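Local atomic coordinates of major Capsid Protein VP1 (Chimpanzee polyomavirus Bob, PDB entry 6Y9I), a protein that forms pentamers that build the outer shell of the polyomavirus capsid, and probably recognises glycan receptors on the host cell surface. Residues G31-T36 and M64-C69; N131-A136 and P226-T231; C261-K266 and E270-R275. One frame throughout, in Å; residues are numbered along the deposited sequence.

How the contacts relate
The three contacts lie around one antiparallel sheet of the VP1 jelly roll and follow each other along the chain without interleaving. Contact 1 ties the loop after strand 8-26 to the approach to strand 68-73; contact 2 sets strand 131-138 against strand 227-231; contact 3 is the turn end of the hairpin formed by strands 252-265 and 272-291. The centre of contact 1 is about 18 Å from that of contact 2 and 15 Å from that of contact 3; contacts 2 and 3 are about 18 Å apart. Strand 252-265 neighbours both 68-73 and 131-138, and touches (Tyr-67 with Tyr-132, Pro-65 with Tyr-274, Asn-131 with Cys-261) join the contacts into one framework that reaches neighbouring subunits.

Contact 1: residues G31-T36 and M64-C69; sequences GINSPT and MPQYSC
Met-64 meets Gly-31 through main-chain atoms: its carbonyl O lies 4.1 Å from Gly-31 CA, while its own side chain leads off toward Tyr-155 and the Glu-200/Glu-201 loop. The backbone angles of Gly-31 (phi 135°) suit a residue without a side chain, and the lack of one also leaves room for the main chain of 64-66. Pro-65 comes next and brings the CA atoms closest, its own being 5.1 Å from that of Gly-31, yet its ring turns away to pack on Ile-260. Gln-66 then carries most of the contact. Its chain bends at the second torsion (chi2 139°), which folds the amide back so that NE2 makes a weak hydrogen bond to Met-64 O and passes 4.0 Å from Gly-31 CA. The same fold presents OE1 to Asn-33, whose ND2 donates a hydrogen bond of 2.7 Å. The two amide planes stand 82° apart: OE1 lies in the amide plane of Asn-33, but the donor is tilted out of the carbonyl plane of Gln-66. On the other side of its amide, Asn-33 OD1 accepts from Gly-31 N at 2.9 Å. A water donates to Gly-31 O and weakly accepts from Gln-66 NE2, adding a second bridge. Beyond this point Tyr-67 and Ser-68 turn to other partners. This is a loop-to-strand junction in the jelly roll, and its chemistry implies a fixed polarity: each amide donates and accepts in a defined direction, so neither is likely to flip end for end in this largely buried setting.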
ATOM      1  N   GLY A  31      20.352  20.719  -7.683  1.00 21.95           N
ATOM      2  CA  GLY A  31      21.242  21.105  -8.793  1.00 22.52           C
ATOM      3  C   GLY A  31      21.480  22.608  -8.799  1.00 24.58           C
ATOM      4  O   GLY A  31      22.644  23.044  -8.912  1.00 26.34           O
ATOM      5  N   ILE A  32      20.406  23.377  -8.652  1.00 26.89           N
ATOM      6  CA  ILE A  32      20.464  24.827  -8.357  1.00 27.26           C
ATOM      7  C   ILE A  32      20.565  24.962  -6.840  1.00 25.98           C
ATOM      8  O   ILE A  32      19.530  24.889  -6.135  1.00 26.75           O
ATOM      9  CB  ILE A  32      19.298  25.585  -8.999  1.00 29.69           C
ATOM     10  CG1 ILE A  32      19.339  25.423 -10.526  1.00 32.35           C
ATOM     11  CG2 ILE A  32      19.347  27.042  -8.577  1.00 28.04           C
ATOM     12  CD1 ILE A  32      18.017  25.588 -11.207  1.00 35.17           C
ATOM     13  N   ASN A  33      21.804  25.110  -6.378  1.00 24.26           N
ATOM     14  CA  ASN A  33      22.210  24.789  -4.992  1.00 25.20           C
ATOM     15  C   ASN A  33      22.442  26.067  -4.204  1.00 28.01           C
ATOM     16  O   ASN A  33      22.811  25.978  -3.034  1.00 25.99           O
ATOM     17  CB  ASN A  33      23.422  23.869  -4.984  1.00 24.06           C
ATOM     18  CG  ASN A  33      23.086  22.488  -5.486  1.00 26.05           C
ATOM     19  OD1 ASN A  33      21.906  22.143  -5.622  1.00 25.56           O
ATOM     20  ND2 ASN A  33      24.111  21.688  -5.740  1.00 25.52           N
ATOM     21  N   SER A  34      22.139  27.227  -4.776  1.00 31.76           N
ATOM     22  CA  SER A  34      22.337  28.499  -4.052  1.00 31.99           C
ATOM     23  C   SER A  34      21.245  29.466  -4.453  1.00 29.71           C
ATOM     24  O   SER A  34      20.962  29.576  -5.638  1.00 31.36           O
ATOM     25  CB  SER A  34      23.720  29.079  -4.330  1.00 35.69           C
ATOM     26  OG  SER A  34      23.769  30.413  -3.842  1.00 40.54           O
ATOM     27  N   PRO A  35      20.626  30.180  -3.483  1.00 26.99           N
ATOM     28  CA  PRO A  35      19.708  31.288  -3.781  1.00 31.36           C
ATOM     29  C   PRO A  35      20.426  32.587  -4.206  1.00 32.74           C
ATOM     30  O   PRO A  35      19.946  33.652  -3.919  1.00 37.16           O
ATOM     31  CB  PRO A  35      18.955  31.434  -2.445  1.00 30.53           C
ATOM     32  CG  PRO A  35      19.969  31.061  -1.403  1.00 28.69           C
ATOM     33  CD  PRO A  35      20.814  29.977  -2.037  1.00 29.26           C
ATOM     34  N   THR A  36      21.542  32.456  -4.923  1.00 38.13           N
ATOM     35  CA  THR A  36      22.352  33.567  -5.495  1.00 42.95           C
ATOM     36  C   THR A  36      22.664  33.251  -6.957  1.00 47.17           C
ATOM     37  O   THR A  36      22.650  32.053  -7.332  1.00 57.55           O
ATOM     38  CB  THR A  36      23.660  33.740  -4.719  1.00 45.10           C
ATOM     39  OG1 THR A  36      24.392  32.546  -5.011  1.00 50.99           O
ATOM     40  CG2 THR A  36      23.472  33.945  -3.227  1.00 41.90           C
ATOM     41  N   MET A  64      21.348  17.653 -12.160  1.00 22.18           N
ATOM     42  CA  MET A  64      21.582  16.346 -11.483  1.00 22.84           C
ATOM     43  C   MET A  64      21.423  16.543  -9.983  1.00 23.08           C
ATOM     44  O   MET A  64      22.257  17.182  -9.324  1.00 24.70           O
ATOM     45  CB  MET A  64      22.963  15.792 -11.797  1.00 25.04           C
ATOM     46  CG  MET A  64      23.238  15.692 -13.279  1.00 27.77           C
ATOM     47  SD  MET A  64      24.855  14.953 -13.576  1.00 30.58           S
ATOM     48  CE  MET A  64      24.449  13.233 -13.323  1.00 28.54           C
ATOM     49  N   PRO A  65      20.272  16.117  -9.411  1.00 22.08           N
ATOM     50  CA  PRO A  65      20.086  16.201  -7.963  1.00 20.71           C
ATOM     51  C   PRO A  65      21.212  15.456  -7.247  1.00 19.48           C
ATOM     52  O   PRO A  65      21.672  14.404  -7.712  1.00 19.76           O
ATOM     53  CB  PRO A  65      18.687  15.603  -7.748  1.00 21.20           C
ATOM     54  CG  PRO A  65      17.987  15.828  -9.079  1.00 21.36           C
ATOM     55  CD  PRO A  65      19.066  15.656 -10.116  1.00 21.23           C
ATOM     56  N   GLN A  66      21.631  16.022  -6.123  1.00 20.90           N
ATOM     57  CA  GLN A  66      22.831  15.602  -5.367  1.00 20.47           C
ATOM     58  C   GLN A  66      22.453  15.341  -3.906  1.00 19.89           C
ATOM     59  O   GLN A  66      21.461  15.894  -3.421  1.00 22.06           O
ATOM     60  CB  GLN A  66      23.895  16.704  -5.450  1.00 20.08           C
ATOM     61  CG  GLN A  66      24.461  16.915  -6.857  1.00 21.95           C
ATOM     62  CD  GLN A  66      24.652  18.379  -7.231  1.00 25.28           C
ATOM     63  OE1 GLN A  66      24.969  19.228  -6.383  1.00 27.05           O
ATOM     64  NE2 GLN A  66      24.453  18.689  -8.512  1.00 22.29           N
ATOM     65  N   TYR A  67      23.269  14.568  -3.226  1.00 20.45           N
ATOM     66  CA  TYR A  67      23.139  14.328  -1.775  1.00 20.82           C
ATOM     67  C   TYR A  67      23.566  15.577  -1.029  1.00 21.71           C
ATOM     68  O   TYR A  67      24.522  16.257  -1.437  1.00 22.67           O
ATOM     69  CB  TYR A  67      23.991  13.144  -1.335  1.00 19.97           C
ATOM     70  CG  TYR A  67      23.497  11.822  -1.842  1.00 20.00           C
ATOM     71  CD1 TYR A  67      22.442  11.171  -1.235  1.00 22.01           C
ATOM     72  CD2 TYR A  67      24.101  11.217  -2.922  1.00 21.05           C
ATOM     73  CE1 TYR A  67      22.023   9.924  -1.674  1.00 23.23           C
ATOM     74  CE2 TYR A  67      23.683   9.988  -3.392  1.00 21.81           C
ATOM     75  CZ  TYR A  67      22.635   9.332  -2.766  1.00 22.96           C
ATOM     76  OH  TYR A  67      22.222   8.109  -3.243  1.00 22.27           O
ATOM     77  N   SER A  68      22.896  15.811   0.075  1.00 21.34           N
ATOM     78  CA  SER A  68      23.241  16.829   1.083  1.00 22.51           C
ATOM     79  C   SER A  68      24.082  16.147   2.158  1.00 22.65           C
ATOM     80  O   SER A  68      23.856  14.963   2.394  1.00 22.75           O
ATOM     81  CB  SER A  68      22.009  17.442   1.649  1.00 25.74           C
ATOM     82  OG  SER A  68      21.224  17.990   0.609  1.00 27.71           O
ATOM     83  N   CYS A  69      24.993  16.863   2.805  1.00 22.00           N
ATOM     84  CA  CYS A  69      25.706  16.316   3.974  1.00 24.63           C
ATOM     85  C   CYS A  69      26.324  17.442   4.803  1.00 26.14           C
ATOM     86  O   CYS A  69      26.572  18.503   4.271  1.00 23.33           O
ATOM     87  CB  CYS A  69      26.759  15.296   3.576  1.00 26.74           C
ATOM     88  SG  CYS A  69      28.129  15.972   2.597  1.00 31.76           S
TER
HETATM   89  O   HOH W   1      25.017  21.853  -9.266  1.00 30.77           O

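Contact 2: residues N131-A136 and P226-T231; sequences NYHMFA and PNLQFT
Leu-228 sets one methyl, CD2, over a face of the His-133 imidazole, only 3.4 Å from His-133 NE2 and 3.8 Å from His-133 CE1, a close fit that is tightest at NE2. Leu-228 CG stands anti to its own carbonyl carbon (chi1 -63°), and a chi2 of 179° carries the chain on through CD1, leaving CD2 to meet the ring. Within the strand, the ring is held by a nearly straight hydrogen bond from His-133 NE2 to Asn-131 OD1, 2.7 Å long, with the acceptor in the ring plane. Asp-259 OD1 bonds to ND1 at the other nitrogen, which probably fixes the rotation of the imidazole. The Asn-131 amide, engaged on one side by the histidine, crosses Pro-226 at about a right angle, its ND2 resting 3.7 Å from Pro-226 CB; that nitrogen also bonds to Gly-129 O.

No backbone bond joins the two segments. In the jelly-roll pentamer, strand 227-231 instead pairs antiparallel with a strand of the second subunit, so that the sheet runs on across the interface while Leu-228 reaches back into its own subunit.

Away from Pro-226 and Leu-228 the two segments part. Asn-227 and Gln-229 are exposed, and the Asn-227 side chain comes no nearer than 6.5 Å to segment 131-136. Phe-230 meets Tyr-132 of the second subunit, its ring lying at about 30° to that tyrosine.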
ATOM      1  N   ASN A 131      10.055  10.004  -6.303  1.00 24.03           N
ATOM      2  CA  ASN A 131      10.303  10.350  -4.896  1.00 22.88           C
ATOM      3  C   ASN A 131      11.498   9.508  -4.484  1.00 24.35           C
ATOM      4  O   ASN A 131      11.443   8.257  -4.680  1.00 23.15           O
ATOM      5  CB  ASN A 131       9.055  10.095  -4.035  1.00 24.01           C
ATOM      6  CG  ASN A 131       8.242  11.350  -3.829  1.00 28.64           C
ATOM      7  OD1 ASN A 131       8.201  11.890  -2.714  1.00 28.48           O
ATOM      8  ND2 ASN A 131       7.640  11.846  -4.907  1.00 26.38           N
ATOM      9  N   TYR A 132      12.571  10.166  -4.047  1.00 19.69           N
ATOM     10  CA  TYR A 132      13.790   9.478  -3.571  1.00 18.94           C
ATOM     11  C   TYR A 132      14.137  10.140  -2.255  1.00 18.01           C
ATOM     12  O   TYR A 132      14.357  11.355  -2.215  1.00 21.75           O
ATOM     13  CB  TYR A 132      14.925   9.547  -4.586  1.00 18.98           C
ATOM     14  CG  TYR A 132      16.193   8.842  -4.192  1.00 19.48           C
ATOM     15  CD1 TYR A 132      17.153   9.489  -3.417  1.00 20.90           C
ATOM     16  CD2 TYR A 132      16.482   7.561  -4.639  1.00 18.28           C
ATOM     17  CE1 TYR A 132      18.337   8.862  -3.053  1.00 20.26           C
ATOM     18  CE2 TYR A 132      17.663   6.932  -4.280  1.00 19.58           C
ATOM     19  CZ  TYR A 132      18.594   7.585  -3.492  1.00 19.14           C
ATOM     20  OH  TYR A 132      19.745   6.985  -3.105  1.00 23.92           O
ATOM     21  N   HIS A 133      14.072   9.370  -1.194  1.00 18.11           N
ATOM     22  CA  HIS A 133      14.180   9.864   0.189  1.00 20.52           C
ATOM     23  C   HIS A 133      15.206   8.994   0.890  1.00 22.75           C
ATOM     24  O   HIS A 133      15.056   7.776   0.903  1.00 23.46           O
ATOM     25  CB  HIS A 133      12.807   9.896   0.874  1.00 20.73           C
ATOM     26  CG  HIS A 133      11.846  10.813   0.182  1.00 22.69           C
ATOM     27  ND1 HIS A 133      11.929  12.180   0.303  1.00 22.18           N
ATOM     28  CD2 HIS A 133      10.833  10.571  -0.683  1.00 21.52           C
ATOM     29  CE1 HIS A 133      10.979  12.756  -0.412  1.00 21.33           C
ATOM     30  NE2 HIS A 133      10.294  11.791  -1.022  1.00 22.70           N
ATOM     31  N   MET A 134      16.229   9.629   1.434  1.00 21.90           N
ATOM     32  CA  MET A 134      17.285   8.903   2.167  1.00 22.73           C
ATOM     33  C   MET A 134      17.785   9.845   3.253  1.00 21.02           C
ATOM     34  O   MET A 134      17.818  11.057   3.059  1.00 19.68           O
ATOM     35  CB  MET A 134      18.433   8.467   1.255  1.00 24.98           C
ATOM     36  CG  MET A 134      19.352   7.469   1.946  1.00 33.55           C
ATOM     37  SD  MET A 134      21.136   7.861   1.869  1.00 43.32           S
ATOM     38  CE  MET A 134      21.113   9.630   2.156  1.00 33.20           C
ATOM     39  N   PHE A 135      18.094   9.288   4.395  1.00 22.38           N
ATOM     40  CA  PHE A 135      18.804  10.006   5.470  1.00 23.20           C
ATOM     41  C   PHE A 135      19.785   8.985   6.057  1.00 21.12           C
ATOM     42  O   PHE A 135      19.553   7.739   5.966  1.00 22.99           O
ATOM     43  CB  PHE A 135      17.802  10.642   6.436  1.00 22.83           C
ATOM     44  CG  PHE A 135      17.159   9.681   7.398  1.00 24.30           C
ATOM     45  CD1 PHE A 135      17.756   9.409   8.621  1.00 24.86           C
ATOM     46  CD2 PHE A 135      15.955   9.059   7.092  1.00 25.79           C
ATOM     47  CE1 PHE A 135      17.171   8.517   9.506  1.00 25.33           C
ATOM     48  CE2 PHE A 135      15.363   8.176   7.985  1.00 25.41           C
ATOM     49  CZ  PHE A 135      15.973   7.917   9.194  1.00 24.70           C
ATOM     50  N   ALA A 136      20.903   9.490   6.542  1.00 19.85           N
ATOM     51  CA  ALA A 136      21.974   8.682   7.144  1.00 20.03           C
ATOM     52  C   ALA A 136      22.572   9.465   8.307  1.00 19.70           C
ATOM     53  O   ALA A 136      22.649  10.719   8.267  1.00 18.60           O
ATOM     54  CB  ALA A 136      23.025   8.313   6.124  1.00 19.44           C
ATOM     55  N   PRO A 226       3.206  11.728  -4.808  1.00 24.95           N
ATOM     56  CA  PRO A 226       4.134  11.759  -3.681  1.00 26.63           C
ATOM     57  C   PRO A 226       3.406  11.337  -2.406  1.00 24.75           C
ATOM     58  O   PRO A 226       2.336  11.856  -2.178  1.00 24.45           O
ATOM     59  CB  PRO A 226       4.553  13.227  -3.528  1.00 26.55           C
ATOM     60  CG  PRO A 226       4.226  13.818  -4.874  1.00 28.46           C
ATOM     61  CD  PRO A 226       3.031  13.046  -5.409  1.00 26.94           C
ATOM     62  N   ASN A 227       4.012  10.439  -1.636  1.00 24.28           N
ATOM     63  CA  ASN A 227       3.402   9.811  -0.441  1.00 25.54           C
ATOM     64  C   ASN A 227       4.375  10.009   0.719  1.00 26.61           C
ATOM     65  O   ASN A 227       5.412   9.318   0.721  1.00 26.66           O
ATOM     66  CB  ASN A 227       3.093   8.331  -0.713  1.00 27.19           C
ATOM     67  CG  ASN A 227       2.101   7.780   0.287  1.00 32.10           C
ATOM     68  OD1 ASN A 227       2.191   8.086   1.471  1.00 31.14           O
ATOM     69  ND2 ASN A 227       1.095   7.072  -0.189  1.00 42.89           N
ATOM     70  N   LEU A 228       4.098  10.973   1.603  1.00 22.89           N
ATOM     71  CA  LEU A 228       5.059  11.467   2.613  1.00 24.24           C
ATOM     72  C   LEU A 228       4.355  11.607   3.954  1.00 22.95           C
ATOM     73  O   LEU A 228       3.184  11.990   3.988  1.00 21.46           O
ATOM     74  CB  LEU A 228       5.616  12.806   2.161  1.00 24.23           C
ATOM     75  CG  LEU A 228       6.407  12.804   0.869  1.00 27.33           C
ATOM     76  CD1 LEU A 228       6.856  14.212   0.551  1.00 29.91           C
ATOM     77  CD2 LEU A 228       7.606  11.884   0.983  1.00 29.61           C
ATOM     78  N   GLN A 229       5.055  11.265   5.018  1.00 23.72           N
ATOM     79  CA  GLN A 229       4.514  11.399   6.380  1.00 23.72           C
ATOM     80  C   GLN A 229       5.390  12.418   7.106  1.00 22.87           C
ATOM     81  O   GLN A 229       6.572  12.634   6.710  1.00 23.22           O
ATOM     82  CB  GLN A 229       4.522  10.043   7.085  1.00 25.94           C
ATOM     83  CG  GLN A 229       3.486   9.047   6.583  1.00 29.95           C
ATOM     84  CD  GLN A 229       3.502   7.816   7.469  1.00 31.75           C
ATOM     85  N   PHE A 230       4.843  13.035   8.134  1.00 21.16           N
ATOM     86  CA  PHE A 230       5.624  13.928   9.017  1.00 23.26           C
ATOM     87  C   PHE A 230       5.051  13.776  10.423  1.00 23.78           C
ATOM     88  O   PHE A 230       3.826  13.704  10.600  1.00 23.19           O
ATOM     89  CB  PHE A 230       5.624  15.353   8.455  1.00 21.73           C
ATOM     90  CG  PHE A 230       4.279  15.945   8.136  1.00 22.48           C
ATOM     91  CD1 PHE A 230       3.583  15.553   6.999  1.00 23.30           C
ATOM     92  CD2 PHE A 230       3.706  16.896   8.970  1.00 22.88           C
ATOM     93  CE1 PHE A 230       2.354  16.116   6.693  1.00 23.39           C
ATOM     94  CE2 PHE A 230       2.480  17.466   8.658  1.00 25.83           C
ATOM     95  CZ  PHE A 230       1.821  17.092   7.504  1.00 23.73           C
ATOM     96  N   THR A 231       5.932  13.715  11.407  1.00 25.88           N
ATOM     97  CA  THR A 231       5.539  13.547  12.822  1.00 23.96           C
ATOM     98  C   THR A 231       6.752  13.899  13.671  1.00 25.42           C
ATOM     99  O   THR A 231       7.868  13.786  13.150  1.00 26.09           O
ATOM    100  CB  THR A 231       5.029  12.122  13.068  1.00 24.10           C
ATOM    101  OG1 THR A 231       4.590  11.976  14.413  1.00 22.36           O
ATOM    102  CG2 THR A 231       6.067  11.057  12.782  1.00 25.73           C
TER

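Contact 3: residues C261-K266 and E270-R275; sequences CGVMVK and EAIRYR
Val-263 wedges its CG1 methyl into the notch between two side chains of the facing strand, 4.0 Å from Ile-272 CD1 and 3.8 Å from Tyr-274 CD1. Ile-272 returns the fit. Its chi1 of 65° places CG1 between the backbone N and the carbonyl carbon and leaves CG2 anti to the latter; that methyl projects between the two valines and lies 4.0 Å from Val-265 CG2. Further toward the turn, Val-265 CG1 fills the shallow dip over the backbone of Glu-270, 3.7 Å from Glu-270 CA. On the other face Met-264 and Arg-273 run side by side, Met-264 SD lying 4.1 Å from Arg-273 CD, so the thioether flanks the extended aliphatic stem of the arginine.

These bumps and hollows follow from a beta hairpin whose strands run at 152° to each other. Met-264 and Arg-273 form a hydrogen-bonded pair, with Met-264 N reaching Arg-273 O at 2.8 Å, and non-hydrogen-bonded pairs lie on either side of it. Near the turn, Lys-266 N donates to Ala-271 O in an almost straight bond of 2.9 Å.

From the face of Val-263 and Val-265, Ile-272 and Tyr-274 reach a neighbouring subunit, where Tyr-274 OH bonds to Ile-105 O. On the face of Met-264, Arg-275 NH2 bonds to Gln-181 O of another subunit. The chemistry implies a strand with mixed loyalties, since the guanidinium of Arg-273 stays with its own chain, bonded to Ser-46 O and in cation-pi contact with Trp-42.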
ATOM      1  N   CYS A 261      11.130  15.178  -4.035  1.00 20.28           N
ATOM      2  CA  CYS A 261       9.681  15.076  -3.703  1.00 20.96           C
ATOM      3  C   CYS A 261       8.853  14.935  -4.978  1.00 20.72           C
ATOM      4  O   CYS A 261       7.669  14.658  -4.880  1.00 22.28           O
ATOM      5  CB  CYS A 261       9.278  16.254  -2.833  1.00 23.76           C
ATOM      6  SG  CYS A 261      10.116  16.194  -1.222  1.00 30.19           S
ATOM      7  N   GLY A 262       9.479  15.074  -6.150  1.00 20.55           N
ATOM      8  CA  GLY A 262       8.821  14.903  -7.455  1.00 21.23           C
ATOM      9  C   GLY A 262       9.390  15.886  -8.445  1.00 21.37           C
ATOM     10  O   GLY A 262      10.488  16.405  -8.186  1.00 21.85           O
ATOM     11  N   VAL A 263       8.648  16.156  -9.512  1.00 20.65           N
ATOM     12  CA  VAL A 263       9.048  17.051 -10.621  1.00 21.74           C
ATOM     13  C   VAL A 263       7.908  18.032 -10.873  1.00 21.79           C
ATOM     14  O   VAL A 263       6.713  17.703 -10.614  1.00 18.12           O
ATOM     15  CB  VAL A 263       9.388  16.258 -11.898  1.00 20.36           C
ATOM     16  CG1 VAL A 263      10.443  15.205 -11.629  1.00 21.26           C
ATOM     17  CG2 VAL A 263       8.148  15.610 -12.509  1.00 23.51           C
ATOM     18  N   MET A 264       8.259  19.208 -11.364  1.00 20.76           N
ATOM     19  CA  MET A 264       7.287  20.087 -12.042  1.00 21.78           C
ATOM     20  C   MET A 264       7.489  19.897 -13.546  1.00 20.76           C
ATOM     21  O   MET A 264       8.625  19.533 -13.977  1.00 21.25           O
ATOM     22  CB  MET A 264       7.450  21.552 -11.631  1.00 22.12           C
ATOM     23  CG  MET A 264       8.721  22.160 -12.082  1.00 27.23           C
ATOM     24  SD  MET A 264       8.657  23.967 -12.061  1.00 31.24           S
ATOM     25  CE  MET A 264       7.878  24.294 -13.643  1.00 30.38           C
ATOM     26  N   VAL A 265       6.412  20.081 -14.289  1.00 22.11           N
ATOM     27  CA  VAL A 265       6.361  20.028 -15.777  1.00 20.35           C
ATOM     28  C   VAL A 265       6.120  21.445 -16.318  1.00 23.78           C
ATOM     29  O   VAL A 265       5.156  22.135 -15.860  1.00 21.90           O
ATOM     30  CB  VAL A 265       5.297  19.029 -16.254  1.00 21.37           C
ATOM     31  CG1 VAL A 265       5.252  18.986 -17.766  1.00 21.53           C
ATOM     32  CG2 VAL A 265       5.510  17.630 -15.690  1.00 22.11           C
ATOM     33  N   LYS A 266       7.030  21.899 -17.182  1.00 23.98           N
ATOM     34  CA  LYS A 266       7.004  23.237 -17.804  1.00 27.23           C
ATOM     35  C   LYS A 266       5.929  23.256 -18.891  1.00 24.83           C
ATOM     36  O   LYS A 266       5.901  22.327 -19.702  1.00 26.43           O
ATOM     37  CB  LYS A 266       8.387  23.570 -18.377  1.00 34.07           C
ATOM     38  CG  LYS A 266       9.237  24.473 -17.495  1.00 39.87           C
ATOM     39  CD  LYS A 266      10.658  24.686 -18.001  1.00 42.65           C
ATOM     40  CE  LYS A 266      10.722  25.321 -19.370  1.00 40.61           C
ATOM     41  NZ  LYS A 266      10.093  26.659 -19.357  1.00 45.34           N
ATOM     42  N   GLU A 270       7.179  20.901 -21.826  1.00 23.31           N
ATOM     43  CA  GLU A 270       6.886  19.705 -20.996  1.00 26.56           C
ATOM     44  C   GLU A 270       8.180  19.099 -20.448  1.00 24.56           C
ATOM     45  O   GLU A 270       8.125  17.945 -20.007  1.00 26.02           O
ATOM     46  CB  GLU A 270       6.047  18.681 -21.752  1.00 30.49           C
ATOM     47  CG  GLU A 270       4.662  19.193 -22.058  1.00 31.98           C
ATOM     48  CD  GLU A 270       3.783  18.198 -22.779  1.00 39.61           C
ATOM     49  OE1 GLU A 270       3.939  18.009 -24.026  1.00 44.66           O
ATOM     50  OE2 GLU A 270       2.926  17.639 -22.104  1.00 50.42           O
ATOM     51  N   ALA A 271       9.277  19.860 -20.452  1.00 22.38           N
ATOM     52  CA  ALA A 271      10.531  19.524 -19.751  1.00 23.34           C
ATOM     53  C   ALA A 271      10.268  19.597 -18.249  1.00 22.32           C
ATOM     54  O   ALA A 271       9.247  20.162 -17.842  1.00 24.17           O
ATOM     55  CB  ALA A 271      11.637  20.451 -20.148  1.00 23.16           C
ATOM     56  N   ILE A 272      11.113  18.961 -17.457  1.00 21.05           N
ATOM     57  CA  ILE A 272      10.824  18.883 -16.005  1.00 21.08           C
ATOM     58  C   ILE A 272      11.934  19.576 -15.241  1.00 20.59           C
ATOM     59  O   ILE A 272      13.048  19.774 -15.788  1.00 23.24           O
ATOM     60  CB  ILE A 272      10.578  17.422 -15.567  1.00 22.08           C
ATOM     61  CG1 ILE A 272      11.805  16.536 -15.721  1.00 21.68           C
ATOM     62  CG2 ILE A 272       9.375  16.842 -16.306  1.00 23.85           C
ATOM     63  CD1 ILE A 272      12.754  16.628 -14.574  1.00 24.07           C
ATOM     64  N   ARG A 273      11.623  19.910 -13.994  1.00 21.82           N
ATOM     65  CA  ARG A 273      12.618  20.139 -12.934  1.00 20.92           C
ATOM     66  C   ARG A 273      12.267  19.227 -11.744  1.00 21.62           C
ATOM     67  O   ARG A 273      11.097  19.161 -11.367  1.00 21.17           O
ATOM     68  CB  ARG A 273      12.603  21.585 -12.441  1.00 21.55           C
ATOM     69  CG  ARG A 273      12.771  22.679 -13.480  1.00 23.61           C
ATOM     70  CD  ARG A 273      12.668  24.037 -12.810  1.00 25.15           C
ATOM     71  NE  ARG A 273      12.854  25.129 -13.755  1.00 27.47           N
ATOM     72  CZ  ARG A 273      14.001  25.770 -13.992  1.00 28.71           C
ATOM     73  NH1 ARG A 273      15.117  25.437 -13.366  1.00 28.54           N
ATOM     74  NH2 ARG A 273      14.032  26.750 -14.874  1.00 29.85           N
ATOM     75  N   TYR A 274      13.273  18.629 -11.120  1.00 20.20           N
ATOM     76  CA  TYR A 274      13.136  17.992  -9.799  1.00 19.90           C
ATOM     77  C   TYR A 274      12.884  19.084  -8.754  1.00 21.36           C
ATOM     78  O   TYR A 274      13.448  20.172  -8.864  1.00 19.68           O
ATOM     79  CB  TYR A 274      14.392  17.196  -9.467  1.00 20.20           C
ATOM     80  CG  TYR A 274      14.680  16.030 -10.376  1.00 21.66           C
ATOM     81  CD1 TYR A 274      13.981  14.829 -10.257  1.00 20.86           C
ATOM     82  CD2 TYR A 274      15.674  16.100 -11.339  1.00 22.17           C
ATOM     83  CE1 TYR A 274      14.243  13.745 -11.083  1.00 20.21           C
ATOM     84  CE2 TYR A 274      15.983  14.998 -12.129  1.00 21.70           C
ATOM     85  CZ  TYR A 274      15.264  13.825 -12.011  1.00 21.69           C
ATOM     86  OH  TYR A 274      15.557  12.755 -12.818  1.00 24.70           O
ATOM     87  N   ARG A 275      12.076  18.775  -7.747  1.00 20.20           N
ATOM     88  CA  ARG A 275      11.879  19.600  -6.532  1.00 21.02           C
ATOM     89  C   ARG A 275      12.342  18.793  -5.315  1.00 21.22           C
ATOM     90  O   ARG A 275      11.959  17.617  -5.201  1.00 23.10           O
ATOM     91  CB  ARG A 275      10.410  20.031  -6.472  1.00 20.96           C
ATOM     92  CG  ARG A 275       9.999  20.808  -5.234  1.00 21.49           C
ATOM     93  CD  ARG A 275      10.881  22.005  -4.911  1.00 21.94           C
ATOM     94  NE  ARG A 275      10.332  22.767  -3.808  1.00 21.70           N
ATOM     95  CZ  ARG A 275      11.052  23.571  -3.000  1.00 24.93           C
ATOM     96  NH1 ARG A 275      12.355  23.697  -3.156  1.00 25.72           N
ATOM     97  NH2 ARG A 275      10.475  24.264  -2.037  1.00 23.40           N
TER